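Metal-dependent hydrolase (Lactobacillus plantarum, PDB 2F6K) binds manganese and probably acts as an amidohydrolase-family decarboxylase on aminocarboxymuconate semialdehyde, an intermediate of tryptophan breakdown. Local coordinates at residues Y190-F193 with E194-N198. Sequence-based numbering, arbitrary orientation.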
ATOM      1  N   TYR A 190      15.805  -2.562 -16.433  1.00 31.59           N
ATOM      2  CA  TYR A 190      15.931  -3.899 -16.998  1.00 31.63           C
ATOM      3  C   TYR A 190      16.557  -3.974 -18.392  1.00 31.23           C
ATOM      4  O   TYR A 190      16.480  -5.005 -19.054  1.00 31.25           O
ATOM      5  CB  TYR A 190      14.566  -4.585 -16.986  1.00 26.99           C
ATOM      6  CG  TYR A 190      14.125  -4.959 -15.586  1.00 29.84           C
ATOM      7  CD1 TYR A 190      14.884  -5.843 -14.816  1.00 29.95           C
ATOM      8  CD2 TYR A 190      12.970  -4.408 -15.016  1.00 27.94           C
ATOM      9  CE1 TYR A 190      14.509  -6.173 -13.514  1.00 31.15           C
ATOM     10  CE2 TYR A 190      12.585  -4.729 -13.708  1.00 25.78           C
ATOM     11  CZ  TYR A 190      13.361  -5.614 -12.963  1.00 28.99           C
ATOM     12  OH  TYR A 190      13.014  -5.927 -11.667  1.00 28.13           O
ATOM     13  N   HIS A 191      17.175  -2.877 -18.825  1.00 31.40           N
ATOM     14  CA  HIS A 191      17.845  -2.808 -20.116  1.00 31.66           C
ATOM     15  C   HIS A 191      16.945  -3.222 -21.272  1.00 34.23           C
ATOM     16  O   HIS A 191      17.391  -3.855 -22.230  1.00 33.81           O
ATOM     17  CB  HIS A 191      19.094  -3.690 -20.092  1.00 33.52           C
ATOM     18  CG  HIS A 191      19.939  -3.499 -18.869  1.00 36.47           C
ATOM     19  ND1 HIS A 191      19.783  -4.258 -17.729  1.00 37.43           N
ATOM     20  CD2 HIS A 191      20.913  -2.601 -18.592  1.00 38.66           C
ATOM     21  CE1 HIS A 191      20.625  -3.836 -16.802  1.00 35.98           C
ATOM     22  NE2 HIS A 191      21.321  -2.830 -17.301  1.00 37.58           N
ATOM     23  N   PHE A 192      15.676  -2.842 -21.185  1.00 32.25           N
ATOM     24  CA  PHE A 192      14.708  -3.194 -22.207  1.00 30.43           C
ATOM     25  C   PHE A 192      15.105  -2.763 -23.622  1.00 32.81           C
ATOM     26  O   PHE A 192      15.105  -3.576 -24.552  1.00 31.74           O
ATOM     27  CB  PHE A 192      13.339  -2.608 -21.835  1.00 26.72           C
ATOM     28  CG  PHE A 192      12.227  -3.036 -22.749  1.00 23.06           C
ATOM     29  CD1 PHE A 192      12.073  -2.456 -24.001  1.00 26.07           C
ATOM     30  CD2 PHE A 192      11.345  -4.038 -22.365  1.00 25.17           C
ATOM     31  CE1 PHE A 192      11.052  -2.870 -24.864  1.00 27.27           C
ATOM     32  CE2 PHE A 192      10.319  -4.461 -23.218  1.00 26.07           C
ATOM     33  CZ  PHE A 192      10.174  -3.873 -24.470  1.00 25.78           C
ATOM     34  N   PHE A 193      15.451  -1.491 -23.786  1.00 32.62           N
ATOM     35  CA  PHE A 193      15.811  -0.961 -25.100  1.00 33.75           C
ATOM     36  C   PHE A 193      17.125  -1.523 -25.650  1.00 35.76           C
ATOM     37  O   PHE A 193      17.337  -1.585 -26.863  1.00 36.22           O
ATOM     38  CB  PHE A 193      15.858   0.561 -25.007  1.00 29.91           C
ATOM     39  CG  PHE A 193      14.632   1.151 -24.363  1.00 31.22           C
ATOM     40  CD1 PHE A 193      13.424   1.211 -25.056  1.00 27.21           C
ATOM     41  CD2 PHE A 193      14.669   1.588 -23.041  1.00 26.50           C
ATOM     42  CE1 PHE A 193      12.268   1.694 -24.444  1.00 28.26           C
ATOM     43  CE2 PHE A 193      13.515   2.075 -22.419  1.00 30.38           C
ATOM     44  CZ  PHE A 193      12.310   2.126 -23.126  1.00 25.43           C
ATOM     45  N   GLU A 194      17.993  -1.942 -24.739  1.00 37.34           N
ATOM     46  CA  GLU A 194      19.285  -2.515 -25.075  1.00 37.84           C
ATOM     47  C   GLU A 194      19.071  -3.960 -25.535  1.00 37.92           C
ATOM     48  O   GLU A 194      19.649  -4.397 -26.526  1.00 40.23           O
ATOM     49  CB  GLU A 194      20.160  -2.465 -23.827  1.00 44.10           C
ATOM     50  CG  GLU A 194      21.603  -2.877 -23.973  1.00 54.27           C
ATOM     51  CD  GLU A 194      22.377  -2.630 -22.674  1.00 60.77           C
ATOM     52  OE1 GLU A 194      22.482  -1.458 -22.252  1.00 66.64           O
ATOM     53  OE2 GLU A 194      22.872  -3.599 -22.063  1.00 64.12           O
ATOM     54  N   LYS A 195      18.212  -4.689 -24.827  1.00 35.79           N
ATOM     55  CA  LYS A 195      17.935  -6.086 -25.154  1.00 35.62           C
ATOM     56  C   LYS A 195      16.922  -6.286 -26.288  1.00 34.71           C
ATOM     57  O   LYS A 195      16.973  -7.292 -27.004  1.00 33.80           O
ATOM     58  CB  LYS A 195      17.456  -6.839 -23.904  1.00 36.18           C
ATOM     59  CG  LYS A 195      18.489  -6.936 -22.784  1.00 35.49           C
ATOM     60  CD  LYS A 195      18.154  -8.070 -21.817  1.00 39.76           C
ATOM     61  CE  LYS A 195      16.813  -7.862 -21.141  1.00 41.45           C
ATOM     62  NZ  LYS A 195      16.397  -9.037 -20.324  1.00 45.40           N
ATOM     63  N   TYR A 196      15.999  -5.344 -26.448  1.00 32.03           N
ATOM     64  CA  TYR A 196      14.996  -5.453 -27.505  1.00 34.12           C
ATOM     65  C   TYR A 196      14.977  -4.179 -28.343  1.00 35.65           C
ATOM     66  O   TYR A 196      13.953  -3.498 -28.435  1.00 38.00           O
ATOM     67  CB  TYR A 196      13.617  -5.709 -26.895  1.00 31.19           C
ATOM     68  CG  TYR A 196      13.636  -6.793 -25.844  1.00 31.98           C
ATOM     69  CD1 TYR A 196      13.532  -6.478 -24.491  1.00 32.16           C
ATOM     70  CD2 TYR A 196      13.831  -8.130 -26.196  1.00 30.79           C
ATOM     71  CE1 TYR A 196      13.630  -7.470 -23.509  1.00 35.95           C
ATOM     72  CE2 TYR A 196      13.930  -9.130 -25.226  1.00 30.91           C
ATOM     73  CZ  TYR A 196      13.830  -8.794 -23.886  1.00 35.10           C
ATOM     74  OH  TYR A 196      13.944  -9.779 -22.931  1.00 38.39           O
ATOM     75  N   PRO A 197      16.112  -3.863 -28.992  1.00 35.34           N
ATOM     76  CA  PRO A 197      16.305  -2.682 -29.838  1.00 34.50           C
ATOM     77  C   PRO A 197      15.359  -2.574 -31.024  1.00 34.32           C
ATOM     78  O   PRO A 197      15.091  -1.478 -31.513  1.00 38.01           O
ATOM     79  CB  PRO A 197      17.754  -2.824 -30.287  1.00 32.78           C
ATOM     80  CG  PRO A 197      17.876  -4.300 -30.458  1.00 34.66           C
ATOM     81  CD  PRO A 197      17.228  -4.812 -29.185  1.00 34.72           C
ATOM     82  N   ASN A 198      14.847  -3.710 -31.475  1.00 33.57           N
ATOM     83  CA  ASN A 198      13.964  -3.747 -32.628  1.00 33.53           C
ATOM     84  C   ASN A 198      12.528  -3.355 -32.349  1.00 34.39           C
ATOM     85  O   ASN A 198      11.771  -3.064 -33.279  1.00 35.56           O
ATOM     86  CB  ASN A 198      14.024  -5.137 -33.257  1.00 32.20           C
ATOM     87  CG  ASN A 198      15.439  -5.533 -33.607  1.00 36.30           C
ATOM     88  OD1 ASN A 198      16.090  -4.861 -34.413  1.00 35.75           O
ATOM     89  ND2 ASN A 198      15.938  -6.608 -32.989  1.00 34.18           N
TER
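Phe192 and Tyr196 meet ring to ring. Phe192 opens the short helix 192-195 and Tyr196 follows it directly, four residues on. They form a T-shaped (edge-to-face) pair. The ring centroids are 5.2 Å apart and the planes are turned by 60°. Tyr196 supplies the edge and Phe192 the face. Phe192 CG lies anti to the backbone N (chi1 -174°), which swings the ring along the helix to the residue four places on.

Tyr196 can be followed outward. Tyr196 CB sits 3.5 Å from Phe192 O, and CG passes the same oxygen. Tyr196 CD1 does most of the work. Tyr196 CD1 is 3.3 Å from Phe192 O. Tyr196 CD1 also lies 3.9 Å from Phe192 CD2, over the centre of the Phe192 ring. Farther out, the ring meets Tyr141 and other side chains of helix 138-145. Tyr141 also stacks edge-to-face on Phe192, so the three rings form one aromatic cluster.

The backbone holds this single turn together. Lys195 N donates to His191 O at 2.8 Å, and Tyr196 N donates to Phe192 O at 2.7 Å. Glu194 N adds a weak bond to His191 O. His191 is the N-cap of this helix. With its positive phi it is also the C-prime residue of the Schellman motif that ends helix 171-189. The chain therefore turns directly from one helix into the next.

The His191 and Glu194 side chains run alongside each other, with ring and carboxylate planes 47° apart. Their charged atoms are not in contact. The approach is by His191 CD2, 4.1 Å from Glu194 OE1, so any attraction is probably weak. Lys195 CG passes His191 O at 3.3 Å, and CE passes Tyr190 O. NZ then forms a salt bridge with Glu138.

Aromatic packing and the Glu138 salt bridge thus tie this turn to helix 138-145 on the outside of the TIM barrel, while backbone bonds satisfy the carbonyls of His191 and Phe192.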